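Local coordinates for protein proline dehydrogenase (Deinococcus radiodurans, PDB 4H6Q) that oxidises L-proline to delta-1-pyrroline-5-carboxylate with bound FAD, passing the electrons to a quinone in the first step of proline breakdown to glutamate, at residues D145-Q150 / V163-Q168; I134-E139 / E149-L154. All coordinates share one frame; numbering follows the deposited sequence.

Contact 1: D145-Q150 / V163-Q168; sequences DVTLEQ and VGTVLQ. With FAD (flavin-adenine dinucleotide), chain C.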
loop_
_atom_site.group_PDB
_atom_site.type_symbol
_atom_site.label_atom_id
_atom_site.label_comp_id
_atom_site.label_asym_id
_atom_site.label_seq_id
_atom_site.Cartn_x
_atom_site.Cartn_y
_atom_site.Cartn_z
ATOM N N ASP A 145 3.052 9.031 -13.782
ATOM C CA ASP A 145 4.056 8.727 -14.810
ATOM C C ASP A 145 5.416 8.433 -14.214
ATOM O O ASP A 145 6.050 7.411 -14.543
ATOM C CB ASP A 145 4.140 9.884 -15.833
ATOM C CG ASP A 145 2.924 9.915 -16.752
ATOM O OD1 ASP A 145 2.257 10.956 -16.892
ATOM O OD2 ASP A 145 2.634 8.895 -17.352
ATOM N N VAL A 146 5.906 9.311 -13.338
ATOM C CA VAL A 146 7.212 9.092 -12.741
ATOM C C VAL A 146 7.232 7.838 -11.856
ATOM O O VAL A 146 8.201 7.075 -11.874
ATOM C CB VAL A 146 7.749 10.339 -11.941
ATOM C CG1 VAL A 146 6.861 10.746 -10.753
ATOM C CG2 VAL A 146 9.154 10.086 -11.445
ATOM N N THR A 147 6.164 7.582 -11.108
ATOM C CA THR A 147 6.141 6.358 -10.290
ATOM C C THR A 147 6.182 5.107 -11.172
ATOM O O THR A 147 6.899 4.157 -10.847
ATOM C CB THR A 147 4.909 6.323 -9.378
ATOM O OG1 THR A 147 4.968 7.467 -8.513
ATOM C CG2 THR A 147 4.830 5.059 -8.526
ATOM N N LEU A 148 5.445 5.075 -12.277
ATOM C CA LEU A 148 5.475 3.902 -13.165
ATOM C C LEU A 148 6.811 3.728 -13.906
ATOM O O LEU A 148 7.269 2.587 -14.117
ATOM C CB LEU A 148 4.295 3.904 -14.154
ATOM C CG LEU A 148 2.920 3.757 -13.482
ATOM C CD1 LEU A 148 1.820 3.728 -14.549
ATOM C CD2 LEU A 148 2.790 2.547 -12.535
ATOM N N GLU A 149 7.460 4.833 -14.272
ATOM C CA GLU A 149 8.801 4.793 -14.836
ATOM C C GLU A 149 9.801 4.235 -13.822
ATOM O O GLU A 149 10.619 3.340 -14.122
ATOM C CB GLU A 149 9.246 6.179 -15.273
ATOM N N GLN A 150 9.744 4.755 -12.593
ATOM C CA GLN A 150 10.659 4.311 -11.548
ATOM C C GLN A 150 10.381 2.855 -11.159
ATOM O O GLN A 150 11.324 2.066 -10.934
ATOM C CB GLN A 150 10.604 5.239 -10.352
ATOM C CG GLN A 150 11.127 6.638 -10.654
ATOM C CD GLN A 150 11.011 7.623 -9.504
ATOM O OE1 GLN A 150 10.114 7.543 -8.677
ATOM N NE2 GLN A 150 11.950 8.570 -9.455
ATOM N N VAL A 163 9.587 -5.943 -5.643
ATOM C CA VAL A 163 8.998 -4.590 -5.660
ATOM C C VAL A 163 7.728 -4.660 -6.456
ATOM O O VAL A 163 7.685 -5.301 -7.511
ATOM C CB VAL A 163 9.984 -3.525 -6.208
ATOM C CG1 VAL A 163 10.501 -3.837 -7.621
ATOM C CG2 VAL A 163 9.387 -2.134 -6.151
ATOM N N GLY A 164 6.685 -4.009 -5.944
ATOM C CA GLY A 164 5.371 -3.928 -6.555
ATOM C C GLY A 164 4.859 -2.503 -6.565
ATOM O O GLY A 164 5.533 -1.593 -6.037
ATOM N N THR A 165 3.684 -2.306 -7.136
ATOM C CA THR A 165 3.077 -0.971 -7.086
ATOM C C THR A 165 1.549 -1.090 -7.035
ATOM O O THR A 165 1.044 -2.174 -6.659
ATOM C CB THR A 165 3.627 -0.028 -8.205
ATOM O OG1 THR A 165 3.215 1.313 -7.935
ATOM C CG2 THR A 165 3.159 -0.412 -9.612
ATOM N N VAL A 166 0.870 0.016 -7.338
ATOM C CA VAL A 166 -0.563 0.179 -7.109
ATOM C C VAL A 166 -1.173 0.862 -8.338
ATOM O O VAL A 166 -0.539 1.756 -8.924
ATOM C CB VAL A 166 -0.816 1.108 -5.892
ATOM C CG1 VAL A 166 -2.305 1.360 -5.681
ATOM C CG2 VAL A 166 -0.123 0.553 -4.599
ATOM N N LEU A 167 -2.381 0.444 -8.741
ATOM C CA LEU A 167 -3.152 1.195 -9.739
ATOM C C LEU A 167 -4.508 1.515 -9.175
ATOM O O LEU A 167 -5.153 0.675 -8.475
ATOM C CB LEU A 167 -3.306 0.459 -11.069
ATOM C CG LEU A 167 -1.987 0.257 -11.820
ATOM C CD1 LEU A 167 -2.179 -0.660 -12.977
ATOM C CD2 LEU A 167 -1.388 1.578 -12.303
ATOM N N GLN A 168 -4.956 2.731 -9.505
ATOM C CA GLN A 168 -6.214 3.261 -8.928
ATOM C C GLN A 168 -7.347 3.172 -9.951
ATOM O O GLN A 168 -7.243 3.749 -11.080
ATOM C CB GLN A 168 -6.050 4.729 -8.484
ATOM C CG GLN A 168 -4.963 4.937 -7.437
ATOM C CD GLN A 168 -4.222 6.224 -7.609
ATOM O OE1 GLN A 168 -3.878 6.587 -8.738
ATOM N NE2 GLN A 168 -3.877 6.875 -6.515
HETATM P PA FAD C . -15.538 2.278 -0.459
HETATM O O1A FAD C . -16.511 2.111 -1.631
HETATM O O2A FAD C . -15.017 3.627 -0.181
HETATM O O5B FAD C . -16.047 1.765 0.858
HETATM C C5B FAD C . -16.575 0.452 0.952
HETATM C C4B FAD C . -17.045 0.099 2.348
HETATM O O4B FAD C . -15.899 -0.159 3.127
HETATM C C3B FAD C . -17.733 1.205 3.063
HETATM O O3B FAD C . -19.108 1.351 2.746
HETATM C C2B FAD C . -17.478 0.827 4.472
HETATM O O2B FAD C . -18.256 -0.279 4.876
HETATM C C1B FAD C . -16.046 0.402 4.399
HETATM N N9A FAD C . -15.092 1.500 4.559
HETATM C C8A FAD C . -14.142 1.918 3.629
HETATM N N7A FAD C . -13.421 2.942 4.088
HETATM C C5A FAD C . -13.873 3.199 5.379
HETATM C C6A FAD C . -13.531 4.126 6.346
HETATM N N6A FAD C . -12.485 5.073 6.138
HETATM N N1A FAD C . -14.204 4.107 7.508
HETATM C C2A FAD C . -15.190 3.220 7.753
HETATM N N3A FAD C . -15.570 2.303 6.850
HETATM C C4A FAD C . -14.919 2.282 5.691
HETATM N N1 FAD C . -5.511 4.370 -2.711
HETATM C C2 FAD C . -4.535 5.079 -3.339
HETATM O O2 FAD C . -4.919 6.099 -4.068
HETATM N N3 FAD C . -3.208 4.754 -3.252
HETATM C C4 FAD C . -2.781 3.669 -2.496
HETATM O O4 FAD C . -1.468 3.376 -2.407
HETATM C C4X FAD C . -3.791 2.876 -1.793
HETATM N N5 FAD C . -3.430 1.793 -1.033
HETATM C C5X FAD C . -4.440 1.072 -0.435
HETATM C C6 FAD C . -4.105 -0.049 0.341
HETATM C C7 FAD C . -5.128 -0.824 0.944
HETATM C C7M FAD C . -4.767 -2.045 1.787
HETATM C C8 FAD C . -6.479 -0.447 0.749
HETATM C C8M FAD C . -7.597 -1.246 1.364
HETATM C C9 FAD C . -6.800 0.696 0.000
HETATM C C9A FAD C . -5.799 1.435 -0.600
HETATM N N10 FAD C . -6.157 2.556 -1.375
HETATM C C10 FAD C . -5.156 3.286 -1.965
HETATM C "C1'" FAD C . -7.542 2.935 -1.603
HETATM C "C2'" FAD C . -8.100 4.037 -0.758
HETATM O "O2'" FAD C . -7.433 3.949 0.496
HETATM C "C3'" FAD C . -9.599 3.715 -0.974
HETATM O "O3'" FAD C . -10.241 4.475 -1.953
HETATM C "C4'" FAD C . -10.457 3.601 0.223
HETATM O "O4'" FAD C . -9.880 2.599 0.983
HETATM C "C5'" FAD C . -11.863 3.226 -0.223
HETATM O "O5'" FAD C . -12.268 2.093 0.481
HETATM P P FAD C . -12.932 0.832 -0.229
HETATM O O1P FAD C . -12.253 0.234 -1.498
HETATM O O2P FAD C . -13.280 -0.077 0.981
HETATM O O3P FAD C . -14.410 1.283 -0.695
#
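T165 is the first residue of strand 163-168 to meet helix 145-150, and its two branches do different work. With chi1 at -168°, OG1 lies anti to the backbone N and CG2 takes the place between N and the carbonyl carbon. The methyl CG2 touches L148 CD2 at 4.2 Å, the two side chains crossing at about a right angle. The hydroxyl OG1 has T147 CG2 4.1 Å away, but its polar partner is L136 O on the adjoining strand; T147 OG1 bonds to R143 O, just before its own helix, and to Q106 NE2 of a loop. V166 serves the cofactor instead, its CG1 and CG2 lying against the flavin carbonyl, with CG2 3.8 Å from FAD O4. L167 bends back to the helix by its end: its CD2 meets L148 CD2 at 4.3 Å, so that one leucine methyl touches both T165 and L167. D177 of helix 174-180 touches both leucines. Q168 ends the strand, its chain bent at chi2, and its NE2 gives FAD O2 a nearly straight hydrogen bond of 2.8 Å (172°); E139 O also accepts from this nitrogen. The axes of segments 145-150 and 163-168 run nearly antiparallel (152°) and come within 9.8 Å, as in the beta-alpha-beta units of a TIM barrel. Methyl groups thus make the helix-strand seam, while hydroxyls bond beside it and the polar bond to the flavin sits at the strand's end; across these two segments the attraction is therefore probably dispersion and burial rather than directional bonding.

Contact 2: I134-E139 / E149-L154; sequences ICLDME and EQFRTL. With FAD (flavin-adenine dinucleotide), chain C.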
loop_
_atom_site.group_PDB
_atom_site.type_symbol
_atom_site.label_atom_id
_atom_site.label_comp_id
_atom_site.label_asym_id
_atom_site.label_seq_id
_atom_site.Cartn_x
_atom_site.Cartn_y
_atom_site.Cartn_z
ATOM N N ILE A 134 8.761 -4.622 -1.259
ATOM C CA ILE A 134 8.354 -3.220 -1.087
ATOM C C ILE A 134 7.277 -2.908 -2.094
ATOM O O ILE A 134 7.451 -3.189 -3.293
ATOM C CB ILE A 134 9.555 -2.280 -1.374
ATOM C CG1 ILE A 134 10.738 -2.528 -0.409
ATOM C CG2 ILE A 134 9.126 -0.807 -1.339
ATOM C CD1 ILE A 134 10.357 -2.394 1.116
ATOM N N CYS A 135 6.186 -2.289 -1.624
ATOM C CA CYS A 135 5.200 -1.721 -2.524
ATOM C C CYS A 135 5.388 -0.204 -2.645
ATOM O O CYS A 135 5.495 0.482 -1.612
ATOM C CB CYS A 135 3.764 -2.024 -2.052
ATOM S SG CYS A 135 2.509 -1.300 -3.176
ATOM N N LEU A 136 5.428 0.308 -3.876
ATOM C CA LEU A 136 5.382 1.754 -4.150
ATOM C C LEU A 136 3.910 2.157 -4.207
ATOM O O LEU A 136 3.203 1.873 -5.198
ATOM C CB LEU A 136 6.067 2.077 -5.483
ATOM C CG LEU A 136 7.464 1.427 -5.631
ATOM C CD1 LEU A 136 8.012 1.696 -7.019
ATOM C CD2 LEU A 136 8.454 1.904 -4.551
ATOM N N ASP A 137 3.414 2.805 -3.124
ATOM C CA ASP A 137 2.022 3.285 -3.095
ATOM C C ASP A 137 1.812 4.295 -4.248
ATOM O O ASP A 137 2.747 4.972 -4.705
ATOM C CB ASP A 137 1.752 4.002 -1.778
ATOM C CG ASP A 137 1.557 3.079 -0.596
ATOM O OD1 ASP A 137 1.443 1.841 -0.743
ATOM O OD2 ASP A 137 1.493 3.676 0.544
ATOM N N MET A 138 0.585 4.383 -4.725
ATOM C CA MET A 138 0.278 5.393 -5.734
ATOM C C MET A 138 -0.338 6.638 -5.110
ATOM O O MET A 138 -1.349 6.553 -4.389
ATOM C CB MET A 138 -0.613 4.842 -6.855
ATOM C CG MET A 138 -0.643 5.772 -8.097
ATOM S SD MET A 138 0.973 5.941 -8.930
ATOM C CE MET A 138 1.190 4.339 -9.660
ATOM N N GLU A 139 0.281 7.799 -5.334
ATOM C CA GLU A 139 -0.185 9.053 -4.792
ATOM C C GLU A 139 -1.082 9.769 -5.805
ATOM O O GLU A 139 -1.780 9.088 -6.571
ATOM C CB GLU A 139 1.022 9.873 -4.265
ATOM C CG GLU A 139 1.798 9.059 -3.176
ATOM C CD GLU A 139 2.940 9.838 -2.568
ATOM O OE1 GLU A 139 4.099 9.693 -3.055
ATOM O OE2 GLU A 139 2.683 10.615 -1.604
ATOM N N GLU A 149 7.460 4.833 -14.272
ATOM C CA GLU A 149 8.801 4.793 -14.836
ATOM C C GLU A 149 9.801 4.235 -13.822
ATOM O O GLU A 149 10.619 3.340 -14.122
ATOM C CB GLU A 149 9.246 6.179 -15.273
ATOM N N GLN A 150 9.744 4.755 -12.593
ATOM C CA GLN A 150 10.659 4.311 -11.548
ATOM C C GLN A 150 10.381 2.855 -11.159
ATOM O O GLN A 150 11.324 2.066 -10.934
ATOM C CB GLN A 150 10.604 5.239 -10.352
ATOM C CG GLN A 150 11.127 6.638 -10.654
ATOM C CD GLN A 150 11.011 7.623 -9.504
ATOM O OE1 GLN A 150 10.114 7.543 -8.677
ATOM N NE2 GLN A 150 11.950 8.570 -9.455
ATOM N N PHE A 151 9.100 2.472 -11.117
ATOM C CA PHE A 151 8.742 1.060 -10.894
ATOM C C PHE A 151 9.390 0.140 -11.928
ATOM O O PHE A 151 10.028 -0.873 -11.565
ATOM C CB PHE A 151 7.231 0.878 -10.887
ATOM C CG PHE A 151 6.817 -0.547 -10.762
ATOM C CD1 PHE A 151 7.099 -1.279 -9.591
ATOM C CD2 PHE A 151 6.124 -1.164 -11.792
ATOM C CE1 PHE A 151 6.729 -2.614 -9.493
ATOM C CE2 PHE A 151 5.742 -2.514 -11.681
ATOM C CZ PHE A 151 6.025 -3.240 -10.517
ATOM N N ARG A 152 9.288 0.486 -13.211
ATOM C CA ARG A 152 9.892 -0.350 -14.256
ATOM C C ARG A 152 11.408 -0.429 -14.064
ATOM O O ARG A 152 11.994 -1.526 -14.141
ATOM C CB ARG A 152 9.524 0.219 -15.633
ATOM C CG ARG A 152 10.197 -0.492 -16.790
ATOM C CD ARG A 152 9.674 -0.006 -18.154
ATOM N NE ARG A 152 8.300 -0.446 -18.402
ATOM C CZ ARG A 152 7.956 -1.642 -18.883
ATOM N NH1 ARG A 152 8.894 -2.552 -19.183
ATOM N NH2 ARG A 152 6.662 -1.949 -19.085
ATOM N N THR A 153 12.058 0.708 -13.780
ATOM C CA THR A 153 13.494 0.681 -13.493
ATOM C C THR A 153 13.832 -0.270 -12.312
ATOM O O THR A 153 14.769 -1.078 -12.381
ATOM C CB THR A 153 13.998 2.097 -13.188
ATOM O OG1 THR A 153 13.808 2.898 -14.351
ATOM C CG2 THR A 153 15.476 2.120 -12.759
ATOM N N LEU A 154 13.064 -0.167 -11.235
ATOM C CA LEU A 154 13.351 -0.902 -10.022
ATOM C C LEU A 154 13.077 -2.393 -10.194
ATOM O O LEU A 154 13.815 -3.231 -9.625
ATOM C CB LEU A 154 12.575 -0.341 -8.820
ATOM C CG LEU A 154 13.076 1.056 -8.430
ATOM C CD1 LEU A 154 12.020 1.780 -7.589
ATOM C CD2 LEU A 154 14.447 0.985 -7.699
HETATM P PA FAD C . -15.538 2.278 -0.459
HETATM O O1A FAD C . -16.511 2.111 -1.631
HETATM O O2A FAD C . -15.017 3.627 -0.181
HETATM O O5B FAD C . -16.047 1.765 0.858
HETATM C C5B FAD C . -16.575 0.452 0.952
HETATM C C4B FAD C . -17.045 0.099 2.348
HETATM O O4B FAD C . -15.899 -0.159 3.127
HETATM C C3B FAD C . -17.733 1.205 3.063
HETATM O O3B FAD C . -19.108 1.351 2.746
HETATM C C2B FAD C . -17.478 0.827 4.472
HETATM O O2B FAD C . -18.256 -0.279 4.876
HETATM C C1B FAD C . -16.046 0.402 4.399
HETATM N N9A FAD C . -15.092 1.500 4.559
HETATM C C8A FAD C . -14.142 1.918 3.629
HETATM N N7A FAD C . -13.421 2.942 4.088
HETATM C C5A FAD C . -13.873 3.199 5.379
HETATM C C6A FAD C . -13.531 4.126 6.346
HETATM N N6A FAD C . -12.485 5.073 6.138
HETATM N N1A FAD C . -14.204 4.107 7.508
HETATM C C2A FAD C . -15.190 3.220 7.753
HETATM N N3A FAD C . -15.570 2.303 6.850
HETATM C C4A FAD C . -14.919 2.282 5.691
HETATM N N1 FAD C . -5.511 4.370 -2.711
HETATM C C2 FAD C . -4.535 5.079 -3.339
HETATM O O2 FAD C . -4.919 6.099 -4.068
HETATM N N3 FAD C . -3.208 4.754 -3.252
HETATM C C4 FAD C . -2.781 3.669 -2.496
HETATM O O4 FAD C . -1.468 3.376 -2.407
HETATM C C4X FAD C . -3.791 2.876 -1.793
HETATM N N5 FAD C . -3.430 1.793 -1.033
HETATM C C5X FAD C . -4.440 1.072 -0.435
HETATM C C6 FAD C . -4.105 -0.049 0.341
HETATM C C7 FAD C . -5.128 -0.824 0.944
HETATM C C7M FAD C . -4.767 -2.045 1.787
HETATM C C8 FAD C . -6.479 -0.447 0.749
HETATM C C8M FAD C . -7.597 -1.246 1.364
HETATM C C9 FAD C . -6.800 0.696 0.000
HETATM C C9A FAD C . -5.799 1.435 -0.600
HETATM N N10 FAD C . -6.157 2.556 -1.375
HETATM C C10 FAD C . -5.156 3.286 -1.965
HETATM C "C1'" FAD C . -7.542 2.935 -1.603
HETATM C "C2'" FAD C . -8.100 4.037 -0.758
HETATM O "O2'" FAD C . -7.433 3.949 0.496
HETATM C "C3'" FAD C . -9.599 3.715 -0.974
HETATM O "O3'" FAD C . -10.241 4.475 -1.953
HETATM C "C4'" FAD C . -10.457 3.601 0.223
HETATM O "O4'" FAD C . -9.880 2.599 0.983
HETATM C "C5'" FAD C . -11.863 3.226 -0.223
HETATM O "O5'" FAD C . -12.268 2.093 0.481
HETATM P P FAD C . -12.932 0.832 -0.229
HETATM O O1P FAD C . -12.253 0.234 -1.498
HETATM O O2P FAD C . -13.280 -0.077 0.981
HETATM O O3P FAD C . -14.410 1.283 -0.695
#
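D137 OD2 is gripped twice, by a salt bridge from K100 NZ and a hydrogen bond with Y280 OH, while OD1 pairs with R189 NH2; D137, which touches the bound tetrahydrofuroic acid, is probably an active-site residue, as in related enzymes. One residue earlier in the chain, L136 reaches the opposite way, into helix 149-154. Its CD1 methyl does all the touching: 4.0 Å from F151 CB, and equally 4.0 Å from L154 CD1. Towards the phenyl group it comes in at the edge, near the ring plane, with F151 CD1 its nearest ring atom, and the two side chains meet at a slant. Two torsions put the methyl there: L136 CG lies anti to the carbonyl carbon (chi1 -49°) and the chain beyond it is extended. The F151 ring also packs on T165 of the next strand; L154 rests in addition on R121 of helix 115-129. This is the strand-to-helix half of a beta-alpha-beta unit in the (beta/alpha)8 barrel: L136 faces the outer helical layer, whereas C135 points away from the helix and touches S98 and V166 of the flanking strands. Past the strand the chain turns to the flavin, where the M138 backbone reads the pyrimidine edge. FAD N3 donates to M138 O at 2.8 Å in a nearly straight bond (169°), and M138 N returns a longer, bent one to FAD O4 at 3.3 Å (139°). D137 CB crowds that same carbonyl, 3.3 Å from FAD O4.

Contacts 1 and 2 are the two sides of one beta-alpha-beta unit: helix 144-158 packs on strands 163-168 and 133-136, their helical segments overlap at E149 and Q150, and the contact centres lie about 4 Å apart. The strands are sheet neighbours, with G164 N 2.9 Å from I134 O and T165 OG1 2.8 Å from L136 O, both probable hydrogen bonds. Nearer the cofactor, M138 CE packs 3.2 Å from V166 O. They divide the flavin's pyrimidine edge: contact 1 supplies a hydrogen bond to FAD O2, contact 2 bonds to N3 and O4. The side chain of L136 lies about 10 Å from the bound tetrahydrofuroic acid, so the apolar packing stays behind the pocket.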